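Afp1 (Serratia entomophila, PDB 6RBN) probably forms the inner tube of the anti-feeding prophage, a contractile injection system, by stacking many copies inside the sheath. Local coordinates at residues Arg18-Leu23 and Ser97-Ala102; Asn63-Lys68 and Gln136-Ala141; Lys92-Ser97 and Ser113-Thr118. One frame throughout, in Å; residues are numbered along the deposited sequence.

Contact 1 of 3, residues Arg18-Leu23 and Ser97-Ala102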
# COMPACT_ATOMS: atom_id res chain seq x y z
N ARG A 18 34.47 10.69 -18.57
CA ARG A 18 35.84 10.82 -18.11
C ARG A 18 36.66 11.48 -19.22
O ARG A 18 36.90 10.86 -20.26
CB ARG A 18 36.44 9.47 -17.76
CG ARG A 18 37.79 9.58 -17.11
CD ARG A 18 37.57 10.23 -15.78
NE ARG A 18 36.85 9.34 -14.88
CZ ARG A 18 36.04 9.75 -13.92
NH1 ARG A 18 35.43 8.88 -13.14
NH2 ARG A 18 35.79 11.04 -13.79
N PHE A 19 37.10 12.71 -18.99
CA PHE A 19 37.83 13.44 -20.00
C PHE A 19 38.69 14.50 -19.34
O PHE A 19 38.28 15.14 -18.37
CB PHE A 19 36.89 14.06 -21.05
CG PHE A 19 35.93 15.08 -20.49
CD1 PHE A 19 34.72 14.69 -19.96
CD2 PHE A 19 36.22 16.43 -20.55
CE1 PHE A 19 33.84 15.61 -19.46
CE2 PHE A 19 35.35 17.36 -20.05
CZ PHE A 19 34.15 16.95 -19.51
N ILE A 20 39.90 14.68 -19.86
CA ILE A 20 40.76 15.76 -19.43
C ILE A 20 40.89 16.75 -20.58
O ILE A 20 40.84 16.38 -21.75
CB ILE A 20 42.14 15.27 -18.95
CG1 ILE A 20 42.86 14.49 -20.05
CG2 ILE A 20 42.00 14.41 -17.71
CD1 ILE A 20 44.29 14.17 -19.72
N VAL A 21 41.02 18.03 -20.23
CA VAL A 21 41.09 19.10 -21.21
C VAL A 21 42.40 19.84 -20.97
O VAL A 21 42.54 20.58 -19.99
CB VAL A 21 39.90 20.06 -21.12
CG1 VAL A 21 40.06 21.20 -22.09
CG2 VAL A 21 38.60 19.32 -21.40
N THR A 22 43.37 19.62 -21.85
CA THR A 22 44.62 20.36 -21.83
C THR A 22 44.45 21.61 -22.68
O THR A 22 44.36 21.52 -23.91
CB THR A 22 45.78 19.50 -22.33
OG1 THR A 22 45.90 18.33 -21.52
CG2 THR A 22 47.07 20.28 -22.27
N LEU A 23 44.39 22.76 -22.04
CA LEU A 23 44.04 24.02 -22.69
C LEU A 23 45.32 24.84 -22.82
O LEU A 23 45.72 25.56 -21.91
CB LEU A 23 42.96 24.74 -21.88
CG LEU A 23 42.25 25.96 -22.46
CD1 LEU A 23 40.80 25.91 -22.06
CD2 LEU A 23 42.87 27.24 -21.95
N SER A 97 40.84 14.46 -24.09
CA SER A 97 41.26 13.07 -24.11
C SER A 97 40.30 12.23 -23.28
O SER A 97 40.12 12.49 -22.09
CB SER A 97 42.66 12.93 -23.53
OG SER A 97 43.61 13.71 -24.24
N LEU A 98 39.70 11.21 -23.90
CA LEU A 98 39.00 10.19 -23.13
C LEU A 98 40.01 9.39 -22.33
O LEU A 98 40.98 8.87 -22.89
CB LEU A 98 38.18 9.28 -24.04
CG LEU A 98 36.90 9.90 -24.61
CD1 LEU A 98 36.24 8.95 -25.57
CD2 LEU A 98 35.97 10.24 -23.47
N THR A 99 39.79 9.29 -21.03
CA THR A 99 40.84 8.94 -20.10
C THR A 99 40.43 7.71 -19.30
O THR A 99 39.25 7.37 -19.22
CB THR A 99 41.13 10.15 -19.18
OG1 THR A 99 41.14 11.34 -19.98
CG2 THR A 99 42.50 10.09 -18.54
N ASN A 100 41.43 7.03 -18.74
CA ASN A 100 41.26 5.98 -17.75
C ASN A 100 40.63 6.56 -16.47
O ASN A 100 40.56 7.78 -16.29
CB ASN A 100 42.62 5.36 -17.46
CG ASN A 100 42.53 4.01 -16.81
OD1 ASN A 100 41.45 3.51 -16.52
ND2 ASN A 100 43.69 3.40 -16.56
N GLU A 101 40.18 5.67 -15.59
CA GLU A 101 39.58 6.10 -14.33
C GLU A 101 40.59 6.82 -13.44
O GLU A 101 40.29 7.88 -12.88
CB GLU A 101 38.98 4.91 -13.59
CG GLU A 101 38.39 5.25 -12.23
CD GLU A 101 37.17 6.15 -12.31
OE1 GLU A 101 36.42 6.06 -13.30
OE2 GLU A 101 36.96 6.96 -11.38
N ALA A 102 41.79 6.26 -13.30
CA ALA A 102 42.81 6.91 -12.49
C ALA A 102 43.41 8.13 -13.18
O ALA A 102 43.89 9.04 -12.49
CB ALA A 102 43.92 5.92 -12.15
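Two good backbone hydrogen bonds close the Ile20-Ser97 pair, where the strands 19-23 and 97-99 run antiparallel. Ile20 N gives to Ser97 O at 3.1 Å, and Ser97 N gives back to Ile20 O at 3.0 Å, with both donors in the plane of the carbonyl they meet. Ser97 O is gripped twice, because Thr99 OG1 donates to the same oxygen from above the carbonyl plane at 2.6 Å. The next bond along, from Thr99 N to Arg18 O, is weak at 3.4 Å. Beyond it no backbone bond joins the segments, and the Arg18 side chain carries the contact on. Arg18 leaves with CG anti to the backbone N (chi1 -172°), lays CG against the carbonyl oxygens of Thr99 and Asn100, and bends at chi2 and chi3. Arg18 NH1 thereby reaches Glu101 OE1 in a salt bridge, 3.0 Å and fairly straight at 163°. OE1 lies at the guanidinium edge, and NH1, as near to OE2, meets OE1 from above the carboxylate plane, the two planes 81° apart. Ile20 CG1 rests on Ser97 CB at 3.8 Å, and the Ile20 side chain crosses that of Thr99 at about a right angle. In the curled antiparallel sheet of this gp19-like tail tube protein, strand 26-27 flanks 19-23, strand 109-121 flanks 92-99, and Leu98 packs on Phe125 of a neighbouring subunit.

Contact 2 of 3, residues Asn63-Lys68 and Gln136-Ala141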
# COMPACT_ATOMS: atom_id res chain seq x y z
N ASN A 63 32.97 24.99 -34.06
CA ASN A 63 32.55 25.85 -32.96
C ASN A 63 32.43 24.98 -31.72
O ASN A 63 31.56 24.11 -31.64
CB ASN A 63 31.23 26.55 -33.27
CG ASN A 63 31.36 27.54 -34.41
OD1 ASN A 63 30.79 27.36 -35.48
ND2 ASN A 63 32.12 28.60 -34.17
N ILE A 64 33.30 25.22 -30.74
CA ILE A 64 33.52 24.32 -29.63
C ILE A 64 33.04 24.98 -28.35
O ILE A 64 33.37 26.14 -28.09
CB ILE A 64 35.01 23.94 -29.54
CG1 ILE A 64 35.40 23.20 -30.81
CG2 ILE A 64 35.30 23.09 -28.31
CD1 ILE A 64 36.86 23.08 -30.99
N THR A 65 32.25 24.26 -27.57
CA THR A 65 31.66 24.76 -26.34
C THR A 65 32.28 24.04 -25.15
O THR A 65 32.19 22.81 -25.05
CB THR A 65 30.15 24.57 -26.34
OG1 THR A 65 29.56 25.38 -27.36
CG2 THR A 65 29.56 24.91 -24.99
N LEU A 66 32.91 24.80 -24.26
CA LEU A 66 33.43 24.29 -23.00
C LEU A 66 32.70 24.99 -21.86
O LEU A 66 32.38 26.17 -21.96
CB LEU A 66 34.93 24.54 -22.87
CG LEU A 66 35.88 23.86 -23.85
CD1 LEU A 66 37.29 24.35 -23.63
CD2 LEU A 66 35.82 22.37 -23.69
N SER A 67 32.41 24.26 -20.79
CA SER A 67 31.73 24.86 -19.65
C SER A 67 32.28 24.30 -18.35
O SER A 67 32.43 23.08 -18.22
CB SER A 67 30.22 24.64 -19.73
OG SER A 67 29.90 23.27 -19.56
N LYS A 68 32.57 25.19 -17.41
CA LYS A 68 33.05 24.80 -16.09
C LYS A 68 32.41 25.70 -15.05
O LYS A 68 31.71 26.66 -15.37
CB LYS A 68 34.58 24.89 -16.00
CG LYS A 68 35.12 26.30 -16.09
CD LYS A 68 36.61 26.30 -15.91
CE LYS A 68 36.94 25.97 -14.47
NZ LYS A 68 38.39 26.07 -14.18
N GLN A 136 30.23 29.35 -19.42
CA GLN A 136 30.14 28.58 -20.66
C GLN A 136 30.83 29.38 -21.77
O GLN A 136 30.31 30.40 -22.22
CB GLN A 136 28.68 28.27 -20.99
CG GLN A 136 28.41 27.49 -22.25
CD GLN A 136 28.01 28.40 -23.41
OE1 GLN A 136 27.45 29.47 -23.19
NE2 GLN A 136 28.25 27.95 -24.62
N ILE A 137 32.00 28.91 -22.19
CA ILE A 137 32.84 29.60 -23.16
C ILE A 137 32.73 28.89 -24.51
O ILE A 137 32.66 27.65 -24.57
CB ILE A 137 34.30 29.68 -22.66
CG1 ILE A 137 35.18 30.50 -23.60
CG2 ILE A 137 34.91 28.32 -22.39
CD1 ILE A 137 36.49 30.91 -22.98
N THR A 138 32.63 29.67 -25.58
CA THR A 138 32.65 29.13 -26.93
C THR A 138 33.94 29.54 -27.62
O THR A 138 34.45 30.64 -27.42
CB THR A 138 31.47 29.59 -27.77
OG1 THR A 138 31.51 31.02 -27.91
CG2 THR A 138 30.16 29.20 -27.13
N LEU A 139 34.46 28.63 -28.44
CA LEU A 139 35.75 28.79 -29.06
C LEU A 139 35.61 28.67 -30.57
O LEU A 139 34.76 27.93 -31.07
CB LEU A 139 36.73 27.74 -28.56
CG LEU A 139 37.01 27.71 -27.06
CD1 LEU A 139 37.83 26.50 -26.73
CD2 LEU A 139 37.72 28.95 -26.61
N MET A 140 36.43 29.42 -31.29
CA MET A 140 36.52 29.34 -32.74
C MET A 140 37.85 28.70 -33.10
O MET A 140 38.91 29.18 -32.68
CB MET A 140 36.40 30.71 -33.38
CG MET A 140 36.47 30.71 -34.90
SD MET A 140 35.06 29.97 -35.71
CE MET A 140 33.85 31.27 -35.48
N ALA A 141 37.81 27.62 -33.87
CA ALA A 141 39.02 26.92 -34.25
C ALA A 141 39.10 26.77 -35.76
O ALA A 141 38.29 27.35 -36.48
CB ALA A 141 39.08 25.56 -33.57
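Thr138 OG1 is the best-held polar side-chain atom here: two hydroxyls of the next strand, Thr118 OG1 and Ser119 OG, each hydrogen-bond to it. It stands in the crowded position between the backbone N and the carbonyl carbon (chi1 62°), and Thr138 CG2 comes to lie 3.9 Å from Thr65 OG1. Gln136, on the same face, likewise looks away for its polar partner: its OE1 is bonded to Thr121 OG1, while the bend at chi2 sets Gln136 NE2 against the methyl of Thr65, 3.3 Å from Thr65 CG2. That is contact, not a bond.

The strands themselves are joined by four backbone hydrogen bonds in two antiparallel pairs. At Ile64-Leu139, Ile64 N meets Leu139 O almost straight (172°), in the carbonyl plane on a lone pair, and Leu139 N answers to Ile64 O at 2.7 Å. At Leu66-Ile137 the donors arrive nearly along the C=O axes, with Leu66 N to Ile137 O at 2.9 Å and Ile137 N to Leu66 O at 2.8 Å. These two pairs turn their side chains to the buried face. Leu66 CB touches Ile137 CG2, and the side chains of Leu66 and Leu139 cross obliquely and touch at their tips, Leu66 CD1 to Leu139 CD1 3.8 Å. At the far end, on the other face, Asn63 lies alongside Met140, Asn63 ND2 being 3.4 Å from Met140 CE.

In the curled antiparallel sheet of this gp19-like tube protein, strand 134-140 runs between strands 63-69 and 109-121, and strand 32-34 flanks 63-69 on its other edge.

Contact 3 of 3, residues Lys92-Ser97 and Ser113-Thr118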
# COMPACT_ATOMS: atom_id res chain seq x y z
N LYS A 92 45.24 29.23 -28.62
CA LYS A 92 45.71 28.06 -27.91
C LYS A 92 45.23 26.80 -28.62
O LYS A 92 44.26 26.83 -29.38
CB LYS A 92 45.21 28.05 -26.47
CG LYS A 92 45.81 29.11 -25.58
CD LYS A 92 45.23 29.03 -24.19
CE LYS A 92 45.96 29.93 -23.22
NZ LYS A 92 45.80 31.37 -23.54
N ASP A 93 45.93 25.70 -28.37
CA ASP A 93 45.55 24.40 -28.89
C ASP A 93 44.95 23.54 -27.79
O ASP A 93 45.53 23.41 -26.71
CB ASP A 93 46.75 23.70 -29.54
CG ASP A 93 48.00 23.77 -28.69
OD1 ASP A 93 47.99 24.48 -27.67
OD2 ASP A 93 49.00 23.12 -29.06
N ILE A 94 43.78 22.97 -28.06
CA ILE A 94 42.99 22.26 -27.07
C ILE A 94 43.12 20.76 -27.33
O ILE A 94 43.06 20.32 -28.48
CB ILE A 94 41.51 22.69 -27.12
CG1 ILE A 94 41.38 24.21 -27.16
CG2 ILE A 94 40.74 22.15 -25.93
CD1 ILE A 94 41.95 24.91 -25.98
N MET A 95 43.29 19.98 -26.27
CA MET A 95 43.26 18.53 -26.36
C MET A 95 42.22 18.01 -25.38
O MET A 95 42.31 18.29 -24.18
CB MET A 95 44.61 17.91 -26.04
CG MET A 95 44.66 16.43 -26.32
SD MET A 95 46.16 15.69 -25.69
CE MET A 95 47.35 16.54 -26.70
N ILE A 96 41.26 17.24 -25.88
CA ILE A 96 40.24 16.62 -25.04
C ILE A 96 40.42 15.11 -25.17
O ILE A 96 40.18 14.55 -26.24
CB ILE A 96 38.83 17.05 -25.42
CG1 ILE A 96 38.67 18.55 -25.23
CG2 ILE A 96 37.81 16.32 -24.58
CD1 ILE A 96 37.40 19.11 -25.77
N SER A 97 40.84 14.46 -24.09
CA SER A 97 41.26 13.07 -24.11
C SER A 97 40.30 12.23 -23.28
O SER A 97 40.12 12.49 -22.09
CB SER A 97 42.66 12.93 -23.53
OG SER A 97 43.61 13.71 -24.24
N SER A 113 43.30 22.84 -33.13
CA SER A 113 44.55 23.44 -33.57
C SER A 113 44.76 24.86 -33.04
O SER A 113 45.71 25.12 -32.30
CB SER A 113 44.62 23.42 -35.09
OG SER A 113 45.81 24.03 -35.55
N ASN A 114 43.89 25.80 -33.42
CA ASN A 114 44.07 27.20 -33.02
C ASN A 114 42.73 27.72 -32.51
O ASN A 114 41.93 28.25 -33.29
CB ASN A 114 44.59 28.05 -34.17
CG ASN A 114 46.04 27.80 -34.46
OD1 ASN A 114 46.86 27.65 -33.56
ND2 ASN A 114 46.39 27.77 -35.74
N ALA A 115 42.50 27.58 -31.22
CA ALA A 115 41.25 28.00 -30.61
C ALA A 115 41.42 29.34 -29.92
O ALA A 115 42.45 29.61 -29.30
CB ALA A 115 40.75 26.96 -29.62
N PHE A 116 40.40 30.19 -30.03
CA PHE A 116 40.37 31.47 -29.35
C PHE A 116 38.94 31.74 -28.93
O PHE A 116 38.01 31.30 -29.61
CB PHE A 116 40.93 32.60 -30.24
CG PHE A 116 40.12 32.89 -31.47
CD1 PHE A 116 40.35 32.19 -32.64
CD2 PHE A 116 39.18 33.91 -31.48
CE1 PHE A 116 39.62 32.47 -33.77
CE2 PHE A 116 38.46 34.19 -32.61
CZ PHE A 116 38.68 33.46 -33.76
N PRO A 117 38.72 32.44 -27.82
CA PRO A 117 37.35 32.61 -27.32
C PRO A 117 36.57 33.65 -28.11
O PRO A 117 37.09 34.69 -28.50
CB PRO A 117 37.55 33.05 -25.87
CG PRO A 117 38.86 33.71 -25.88
CD PRO A 117 39.70 32.96 -26.85
N THR A 118 35.29 33.35 -28.33
CA THR A 118 34.38 34.30 -28.93
C THR A 118 33.25 34.71 -27.99
O THR A 118 32.62 35.75 -28.24
CB THR A 118 33.77 33.74 -30.22
OG1 THR A 118 33.03 32.55 -29.93
CG2 THR A 118 34.85 33.42 -31.22
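In the curled antiparallel sheet of this tail-tube protein of the gp19 family, strands 92-99 and 109-121 run side by side, and the second turns a corner at Ser113 and Asn114. Contact 3 is the pairing just past that corner.

Backbone hydrogen bonds make up its polar part. Lys92 and Ala115 form a single hydrogen-bonded antiparallel pair: Lys92 N reaches Ala115 O at 2.9 Å, nearly straight at 170° and in the carbonyl plane, and Ala115 N returns to Lys92 O at 2.7 Å, nearly along the C=O axis. Before the corner Ile94 is backbone hydrogen-bonded to Val112, so that a step of two residues on one strand is matched by three on the other, and beyond Ala115 the chain swings away from 92-97 toward strand 134-140. The backbone N of Asn114 is bonded outside the contact, to Asp142 OD1.

Charged side chains contribute little directly across the contact. The long, mostly extended Lys92 has a cation-pi partner in Trp80. Asp93 takes the crowded chi1 position, with CG between its backbone N and carbonyl carbon (46°), and sends its carboxylate away from the corner; what touches is its CB, which sits 3.3 Å from Ser113 O.

Apolar contact across the strands is small, a matter of Ile94 and Ala115. Ala115 lies buried, its methyl also touching Leu139 of strand 134-140, so this short side chain is held between the two neighbouring strands. Ile94 reaches toward it with the branch that stands anti to its own carbonyl carbon (chi1 -47°), bringing Ile94 CG1 to 3.7 Å from Ala115 CB.

Overall arrangement
All three contacts belong to one curled antiparallel sheet. Contact 1 joins strand 19-23 to 92-99, contact 3 joins 92-99 to 109-121, and contact 2 joins 134-140 to 63-69; strand 109-121 also borders 134-140, which ties contacts 3 and 2 together. Contacts 1 and 3 share Ser97, their centres about 15 Å apart, and Thr22 N probably bonds to Met95 O. Contacts 2 and 3 are nearer, about 9 Å between centres; contacts 1 and 2 stand about 17 Å apart, yet Leu23 still touches Leu66. Along the chain, contact 3 is nested inside contact 2, whereas contact 1 crosses both. Distant parts of the sequence are thus interlocked in one tube subunit.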